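Local atomic coordinates of VAO-type flavoprotein oxidase VAO615 (PDB entry 6F72), a protein that probably acts as a secreted oxidoreductase that carries one bicovalently bound FAD per subunit and, once reduced, reacts rapidly with molecular oxygen; its substrate is not known. Residues D495-A499 and E500-P504; S440-P443 and A444-P447; C28-L31 and P32-A36; R538-R541 and V542-Y546. All coordinates share one frame; numbering follows the deposited sequence.

Contact 1. Residues D495-A499 and E500-P504; sequences DRYAA and ETLQP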
# COMPACT_ATOMS: atom_id res chain seq x y z
N ASP A 495 -9.69 -10.95 -12.20
CA ASP A 495 -8.81 -11.38 -11.12
C ASP A 495 -7.76 -12.42 -11.60
O ASP A 495 -6.54 -12.21 -11.40
CB ASP A 495 -9.66 -11.92 -9.95
CG ASP A 495 -9.03 -11.69 -8.59
OD1 ASP A 495 -8.19 -10.77 -8.46
OD2 ASP A 495 -9.41 -12.42 -7.64
N ARG A 496 -8.22 -13.50 -12.23
CA ARG A 496 -7.31 -14.54 -12.74
C ARG A 496 -6.44 -14.06 -13.91
O ARG A 496 -5.25 -14.42 -13.99
CB ARG A 496 -8.03 -15.84 -13.09
CG ARG A 496 -8.65 -16.55 -11.89
CD ARG A 496 -9.38 -17.83 -12.29
NE ARG A 496 -10.26 -17.63 -13.45
CZ ARG A 496 -11.56 -17.31 -13.41
NH1 ARG A 496 -12.20 -17.15 -12.26
NH2 ARG A 496 -12.22 -17.15 -14.54
N TYR A 497 -7.02 -13.25 -14.80
CA TYR A 497 -6.24 -12.56 -15.83
C TYR A 497 -5.05 -11.79 -15.24
O TYR A 497 -3.92 -11.92 -15.73
CB TYR A 497 -7.10 -11.63 -16.70
CG TYR A 497 -6.26 -10.73 -17.59
CD1 TYR A 497 -5.67 -11.22 -18.77
CD2 TYR A 497 -6.04 -9.39 -17.24
CE1 TYR A 497 -4.88 -10.39 -19.56
CE2 TYR A 497 -5.27 -8.56 -18.02
CZ TYR A 497 -4.67 -9.06 -19.17
OH TYR A 497 -3.90 -8.21 -19.93
N ALA A 498 -5.30 -10.99 -14.19
CA ALA A 498 -4.23 -10.17 -13.64
C ALA A 498 -3.08 -11.05 -13.09
O ALA A 498 -1.92 -10.83 -13.45
CB ALA A 498 -4.75 -9.22 -12.57
N ALA A 499 -3.43 -12.05 -12.29
CA ALA A 499 -2.49 -12.95 -11.63
C ALA A 499 -1.70 -13.85 -12.57
O ALA A 499 -0.49 -13.99 -12.40
CB ALA A 499 -3.21 -13.81 -10.60
N GLU A 500 -2.36 -14.45 -13.55
CA GLU A 500 -1.74 -15.53 -14.31
C GLU A 500 -1.38 -15.20 -15.76
O GLU A 500 -0.68 -15.97 -16.41
CB GLU A 500 -2.51 -16.85 -14.15
CG GLU A 500 -3.84 -16.94 -14.86
CD GLU A 500 -4.85 -17.77 -14.08
OE1 GLU A 500 -4.61 -18.08 -12.89
OE2 GLU A 500 -5.90 -18.11 -14.64
N THR A 501 -1.81 -14.02 -16.22
CA THR A 501 -1.50 -13.55 -17.56
C THR A 501 -0.78 -12.22 -17.52
O THR A 501 0.34 -12.13 -18.03
CB THR A 501 -2.76 -13.50 -18.48
OG1 THR A 501 -3.34 -14.80 -18.56
CG2 THR A 501 -2.42 -13.04 -19.90
N LEU A 502 -1.39 -11.20 -16.95
CA LEU A 502 -0.78 -9.87 -16.99
C LEU A 502 0.53 -9.77 -16.16
O LEU A 502 1.55 -9.30 -16.69
CB LEU A 502 -1.77 -8.76 -16.63
CG LEU A 502 -1.22 -7.33 -16.69
CD1 LEU A 502 -0.75 -6.94 -18.08
CD2 LEU A 502 -2.25 -6.35 -16.21
N GLN A 503 0.50 -10.22 -14.90
CA GLN A 503 1.70 -10.19 -14.07
C GLN A 503 2.88 -11.00 -14.66
O GLN A 503 3.98 -10.44 -14.75
CB GLN A 503 1.42 -10.54 -12.59
CG GLN A 503 2.60 -10.32 -11.66
CD GLN A 503 2.99 -8.86 -11.51
OE1 GLN A 503 2.25 -8.09 -10.92
NE2 GLN A 503 4.17 -8.49 -12.03
N PRO A 504 2.67 -12.29 -15.05
CA PRO A 504 3.80 -13.01 -15.70
C PRO A 504 4.33 -12.37 -16.99
O PRO A 504 5.54 -12.50 -17.29
CB PRO A 504 3.22 -14.41 -15.96
CG PRO A 504 2.22 -14.58 -14.86
CD PRO A 504 1.56 -13.23 -14.78

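Contact 2. Residues S440-P443 and A444-P447; sequences SQVP and AFSP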
# COMPACT_ATOMS: atom_id res chain seq x y z
N SER A 440 -1.21 -1.18 -22.61
CA SER A 440 -2.04 -0.11 -23.17
C SER A 440 -3.18 -0.58 -24.10
O SER A 440 -4.07 0.20 -24.43
CB SER A 440 -1.16 0.90 -23.91
OG SER A 440 -0.26 1.53 -23.02
N GLN A 441 -3.16 -1.86 -24.51
CA GLN A 441 -4.22 -2.44 -25.36
C GLN A 441 -5.32 -3.11 -24.52
O GLN A 441 -6.37 -3.51 -25.06
CB GLN A 441 -3.67 -3.44 -26.41
CG GLN A 441 -2.51 -2.95 -27.27
CD GLN A 441 -2.67 -1.53 -27.77
OE1 GLN A 441 -3.62 -1.21 -28.48
NE2 GLN A 441 -1.74 -0.66 -27.39
N VAL A 442 -5.05 -3.23 -23.22
CA VAL A 442 -5.96 -3.87 -22.28
C VAL A 442 -6.75 -2.74 -21.57
O VAL A 442 -6.23 -2.12 -20.64
CB VAL A 442 -5.20 -4.78 -21.27
CG1 VAL A 442 -6.16 -5.68 -20.51
CG2 VAL A 442 -4.16 -5.64 -21.98
N PRO A 443 -8.00 -2.46 -22.02
CA PRO A 443 -8.71 -1.23 -21.59
C PRO A 443 -9.03 -1.11 -20.09
O PRO A 443 -9.10 0.02 -19.56
CB PRO A 443 -10.00 -1.25 -22.44
CG PRO A 443 -9.70 -2.19 -23.55
CD PRO A 443 -8.83 -3.25 -22.95
N ALA A 444 -9.21 -2.24 -19.40
CA ALA A 444 -9.38 -2.22 -17.94
C ALA A 444 -8.09 -1.87 -17.14
O ALA A 444 -8.16 -1.51 -15.96
CB ALA A 444 -9.97 -3.54 -17.47
N PHE A 445 -6.93 -1.97 -17.79
CA PHE A 445 -5.64 -1.79 -17.13
C PHE A 445 -4.84 -0.61 -17.68
O PHE A 445 -3.68 -0.39 -17.28
CB PHE A 445 -4.83 -3.08 -17.22
CG PHE A 445 -5.39 -4.22 -16.40
CD1 PHE A 445 -6.45 -5.00 -16.87
CD2 PHE A 445 -4.84 -4.53 -15.16
CE1 PHE A 445 -6.95 -6.05 -16.12
CE2 PHE A 445 -5.33 -5.59 -14.41
CZ PHE A 445 -6.39 -6.35 -14.88
N SER A 446 -5.47 0.18 -18.56
CA SER A 446 -4.86 1.35 -19.20
C SER A 446 -5.74 2.59 -18.95
O SER A 446 -6.95 2.45 -18.97
CB SER A 446 -4.68 1.08 -20.69
OG SER A 446 -4.23 2.23 -21.40
N PRO A 447 -5.18 3.78 -18.67
CA PRO A 447 -3.74 3.99 -18.40
C PRO A 447 -3.31 3.38 -17.07
O PRO A 447 -4.15 2.82 -16.35
CB PRO A 447 -3.60 5.52 -18.34
CG PRO A 447 -4.98 6.02 -18.05
CD PRO A 447 -5.93 5.05 -18.67
O HOH W 1 -1.54 2.27 -20.75

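Contact 3. Residues C28-L31 and P32-A36; sequences CRVL and PGDAA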
# COMPACT_ATOMS: atom_id res chain seq x y z
N CYS A 28 -7.99 -26.66 12.42
CA CYS A 28 -8.48 -25.49 11.67
C CYS A 28 -8.95 -24.37 12.60
O CYS A 28 -9.37 -24.63 13.73
CB CYS A 28 -9.65 -25.91 10.79
SG CYS A 28 -9.29 -27.16 9.54
N ARG A 29 -8.90 -23.13 12.11
CA ARG A 29 -9.51 -21.99 12.81
C ARG A 29 -11.03 -22.13 12.79
O ARG A 29 -11.60 -22.59 11.79
CB ARG A 29 -9.14 -20.66 12.14
CG ARG A 29 -7.68 -20.26 12.25
CD ARG A 29 -7.21 -20.16 13.69
NE ARG A 29 -5.89 -19.56 13.76
CZ ARG A 29 -5.08 -19.64 14.81
NH1 ARG A 29 -5.45 -20.30 15.90
NH2 ARG A 29 -3.89 -19.05 14.76
N VAL A 30 -11.66 -21.75 13.89
CA VAL A 30 -13.13 -21.86 14.03
C VAL A 30 -13.87 -20.77 13.25
O VAL A 30 -13.38 -19.64 13.12
CB VAL A 30 -13.60 -21.89 15.52
CG1 VAL A 30 -13.12 -23.16 16.22
CG2 VAL A 30 -13.18 -20.63 16.28
N LEU A 31 -15.04 -21.13 12.73
CA LEU A 31 -15.87 -20.24 11.92
C LEU A 31 -17.24 -20.04 12.56
O LEU A 31 -17.68 -20.91 13.32
CB LEU A 31 -16.01 -20.79 10.49
CG LEU A 31 -14.78 -20.72 9.57
CD1 LEU A 31 -15.16 -21.16 8.16
CD2 LEU A 31 -14.16 -19.33 9.53
N PRO A 32 -17.92 -18.89 12.28
CA PRO A 32 -19.30 -18.76 12.79
C PRO A 32 -20.13 -19.92 12.26
O PRO A 32 -20.02 -20.27 11.07
CB PRO A 32 -19.78 -17.42 12.22
CG PRO A 32 -18.53 -16.67 11.91
CD PRO A 32 -17.52 -17.70 11.49
N GLY A 33 -20.91 -20.53 13.14
CA GLY A 33 -21.67 -21.74 12.83
C GLY A 33 -21.10 -23.00 13.46
O GLY A 33 -21.84 -23.94 13.72
N ASP A 34 -19.78 -23.01 13.70
CA ASP A 34 -19.11 -24.15 14.35
C ASP A 34 -19.59 -24.36 15.78
O ASP A 34 -19.87 -23.38 16.49
CB ASP A 34 -17.59 -23.95 14.38
CG ASP A 34 -16.95 -23.96 13.00
OD1 ASP A 34 -17.68 -24.09 11.99
OD2 ASP A 34 -15.70 -23.84 12.93
N ALA A 35 -19.67 -25.62 16.19
CA ALA A 35 -19.96 -25.97 17.58
C ALA A 35 -18.97 -25.28 18.53
O ALA A 35 -19.36 -24.84 19.62
CB ALA A 35 -19.92 -27.48 17.76
N ALA A 36 -17.72 -25.14 18.10
CA ALA A 36 -16.65 -24.53 18.91
C ALA A 36 -16.49 -23.00 18.77
O ALA A 36 -15.61 -22.42 19.43
CB ALA A 36 -15.33 -25.24 18.66

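Contact 4. Residues R538-R541 and V542-Y546; sequences RLLR and VKKKY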
# COMPACT_ATOMS: atom_id res chain seq x y z
N ARG A 538 15.77 -15.84 5.99
CA ARG A 538 16.02 -15.08 7.21
C ARG A 538 14.74 -14.48 7.77
O ARG A 538 14.53 -14.48 8.99
CB ARG A 538 17.08 -13.99 7.02
CG ARG A 538 17.65 -13.54 8.36
CD ARG A 538 18.40 -12.22 8.28
NE ARG A 538 18.54 -11.67 9.62
CZ ARG A 538 18.91 -10.43 9.90
NH1 ARG A 538 19.19 -9.57 8.93
NH2 ARG A 538 18.99 -10.05 11.17
N LEU A 539 13.89 -13.97 6.87
CA LEU A 539 12.54 -13.52 7.23
C LEU A 539 11.75 -14.64 7.89
O LEU A 539 11.02 -14.40 8.85
CB LEU A 539 11.83 -12.96 6.00
CG LEU A 539 12.33 -11.60 5.51
CD1 LEU A 539 11.85 -11.28 4.10
CD2 LEU A 539 11.94 -10.47 6.47
N LEU A 540 11.91 -15.86 7.39
CA LEU A 540 11.23 -17.03 7.95
C LEU A 540 11.76 -17.40 9.33
O LEU A 540 10.99 -17.81 10.21
CB LEU A 540 11.31 -18.22 6.99
CG LEU A 540 10.44 -19.44 7.31
CD1 LEU A 540 8.94 -19.12 7.20
CD2 LEU A 540 10.81 -20.58 6.38
N ARG A 541 13.07 -17.29 9.51
CA ARG A 541 13.69 -17.46 10.83
C ARG A 541 13.18 -16.45 11.86
O ARG A 541 12.94 -16.83 13.00
CB ARG A 541 15.20 -17.41 10.73
CG ARG A 541 15.81 -18.66 10.12
CD ARG A 541 17.30 -18.74 10.41
NE ARG A 541 18.06 -17.64 9.82
CZ ARG A 541 18.53 -17.61 8.57
NH1 ARG A 541 18.32 -18.60 7.71
NH2 ARG A 541 19.22 -16.55 8.17
N VAL A 542 13.03 -15.19 11.46
CA VAL A 542 12.50 -14.15 12.35
C VAL A 542 11.03 -14.46 12.69
O VAL A 542 10.63 -14.39 13.85
CB VAL A 542 12.63 -12.71 11.77
CG1 VAL A 542 12.07 -11.67 12.74
CG2 VAL A 542 14.08 -12.37 11.45
N LYS A 543 10.25 -14.82 11.67
CA LYS A 543 8.86 -15.23 11.83
C LYS A 543 8.70 -16.38 12.82
O LYS A 543 7.85 -16.31 13.71
CB LYS A 543 8.24 -15.58 10.46
CG LYS A 543 6.88 -16.30 10.51
CD LYS A 543 5.74 -15.39 10.91
CE LYS A 543 4.40 -16.04 10.61
NZ LYS A 543 3.32 -15.15 11.09
N LYS A 544 9.51 -17.43 12.68
CA LYS A 544 9.50 -18.58 13.60
C LYS A 544 9.98 -18.24 15.02
O LYS A 544 9.55 -18.88 15.99
CB LYS A 544 10.30 -19.74 13.03
CG LYS A 544 9.57 -20.48 11.93
CD LYS A 544 10.51 -21.43 11.20
CE LYS A 544 9.73 -22.23 10.16
NZ LYS A 544 10.65 -22.77 9.12
N LYS A 545 10.86 -17.25 15.13
CA LYS A 545 11.31 -16.76 16.45
C LYS A 545 10.19 -16.04 17.23
O LYS A 545 9.91 -16.40 18.36
CB LYS A 545 12.53 -15.84 16.31
CG LYS A 545 13.13 -15.42 17.65
CD LYS A 545 14.42 -14.64 17.47
CE LYS A 545 14.79 -13.90 18.75
NZ LYS A 545 16.05 -13.14 18.54
N TYR A 546 9.57 -15.05 16.59
CA TYR A 546 8.56 -14.17 17.22
C TYR A 546 7.11 -14.63 17.10
O TYR A 546 6.22 -14.10 17.79
CB TYR A 546 8.71 -12.74 16.69
CG TYR A 546 10.02 -12.12 17.11
CD1 TYR A 546 10.14 -11.50 18.37
CD2 TYR A 546 11.15 -12.18 16.28
CE1 TYR A 546 11.35 -10.95 18.78
CE2 TYR A 546 12.37 -11.62 16.68
CZ TYR A 546 12.46 -11.01 17.94
OH TYR A 546 13.65 -10.46 18.36

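Contact 1. Residues D495-A499 and E500-P504
The ring of Tyr497 leans forward along its helix, over the next turn, and meets two residues there. Its CE2 comes within 3.8 Å of CB of Leu502, while on the other flank CE1 comes within 3.6 Å of CG2 of Thr501, the two side chains crossing at about a right angle and CG2 meeting the ring obliquely. The ring reaches this position because CG stands anti to the backbone N (chi1 169°), and one ring face then covers the backbone N of Leu502. A tyrosine suits the place: its flat apolar part fills the inner side, where Phe445 meets it with the ring planes about 65° apart and Leu502 is buried.

Under the ring the helix widens. The carbonyl oxygen of Tyr497 accepts from two successive donors, Thr501 N at 3.0 Å and, more nearly straight, Leu502 N at 2.9 Å with an angle of 169° at the hydrogen. This i to i+5 step is a pi-type turn, a local bulge in helix 488-508, continued by Gln503 N to Ala498 O at 2.9 Å. Pro504, which has no N-H to give, follows directly; its CD sits 3.2 Å from Ala499 O, and the helix kinks there.

The outer side is looser. Arg496 and Glu500 run side by side and point the same way, yet NE of Arg496 stays 4.5 Å from OE2 of Glu500, beyond a salt bridge. Such long, charged chains suit an exposed flank, where their opposite charges would probably attract weakly. The Glu500 carboxylate instead lies near the aliphatic start of Arg496, OE2 to CB 3.5 Å.

Contact 2. Residues S440-P443 and A444-P447
Val442 and Phe445 lie side by side and point the same way, so that one methyl of the valine, CG1, meets the ring atom CD1 of the phenylalanine at 3.7 Å. CG1 is the branch anti to the backbone N of Val442 (chi1 -167°), which turns it toward the ring and leaves CG2 for Tyr497 of helix 488-508. The phenylalanine ring, held away from its own carbonyl carbon, packs against Phe412 and Asn414 of strand 412-419 and against Leu502, a buried position that suits a large aromatic group.

What sets the two side chains next to each other is a type I beta turn from Val442 to Phe445, in the loop that joins helix 426-439 to strand 448-452. It is closed by Phe445 N to Val442 O at 2.9 Å, the donor standing above the carbonyl plane. Pro443 fits the second position of the turn, since its ring fixes phi near -64°, and Ala444 takes the third position.

The hydroxyls of Ser440 and Ser446 are bridged by one water. It donates to OG of Ser440 at 2.7 Å and is hydrogen-bonded to OG of Ser446 at 2.8 Å; OG of Ser440 also bonds the backbone oxygen of Phe436.

Contact 3. Residues C28-L31 and P32-A36
The carboxylate of Asp34 offers one of its faces to the backbone of Leu31: the N-H of Leu31 comes to OD2 from above the carboxylate plane, 71° out of it, over 2.8 Å from N to OD2. The bond is nevertheless nearly straight at the hydrogen, 167°. OD2 also touches CA of Val30 at 3.4 Å, and the same oxygen makes a salt bridge with NH1 of Arg570. That guanidinium nitrogen is further bonded to the backbone oxygen of Arg29, and its positive charge probably helps keep the carboxylate ionised. An aspartate fits here because its short side chain, with CG turned away from the carbonyl carbon and beside the backbone N, just spans back to the amide three residues earlier.

The return bond runs the other way, from Asp34 N to Leu31 O at 3.0 Å, and closes a type II beta turn from Leu31 to Asp34. Pro32 and Gly33 take its two corners: the proline ring holds phi at the negative value the first corner needs, and Gly33 adopts a positive phi of 107°, at which a side chain would press on the carbonyl oxygen of Pro32. CD of the puckered Pro32 ring lies 3.6 Å from CB of Leu31.

Beyond the turn Val30 and Ala36 make a single methyl-to-methyl contact, CG1 of Val30 meeting CB of Ala36 at 3.9 Å. At the start of the loop Cys28 is joined by a disulfide to Cys572, which ties this N-terminal part of the chain to its C-terminal end.

Contact 4. Residues R538-R541 and V542-Y546
Residues 538-541 and 542-546 form consecutive turns of one regular alpha helix, bonded in the i to i+4 pattern. Val542 N gives to Arg538 O at 3.0 Å, Lys543 N to Leu539 O at 3.0 Å and Lys544 N to Leu540 O at 2.9 Å; Lys545 N to Arg541 O, at 142°, is the most bent.

On one flank, Leu540 and Lys544 cross at a slant. CB and CG of the extended lysine run past the carbonyl oxygen of Leu540, and NZ itself rests by the leucine's CG and CD2, 3.5 Å from CD2 of Leu540. The guanidinium of Arg541 bends back at chi3 (-63°) and lays one face over CA of Arg538, 3.6 Å above the plane and offset toward the rim. Val542, beta-branched and buried, places CG2 3.3 Å from Arg538 O and packs on Ala277 of helix 272-278.

The amine of the buried Lys543 is satisfied by Asp547 and by backbone oxygens including that of Phe552; Lys545 pairs with Asp273. With Leu539, Val542 and Tyr546 buried and Arg541, Lys544 and Lys545 exposed, this is a broadly amphipathic helix of the berberine and berberine-like region.

Overall arrangement
Contacts 1 and 2 form one packed unit, their centres 13 Å apart: Leu502 CD2 of contact 1 lies 3.3 Å from Phe445 CD2 of contact 2, and Val442 CG2 lies 3.3 Å from Tyr497 OH. The other two are separate. Contact 3 is about 33 Å from contact 1 and 42 Å from contact 2 between centres, though its nearest atoms come to about 9 Å from contact 4. Contacts 2 and 4 lie on opposite sides of the chain's centre, their own centres 39 Å apart. In contact 4 the side chain of Lys543 lies about 10 Å from the FAD.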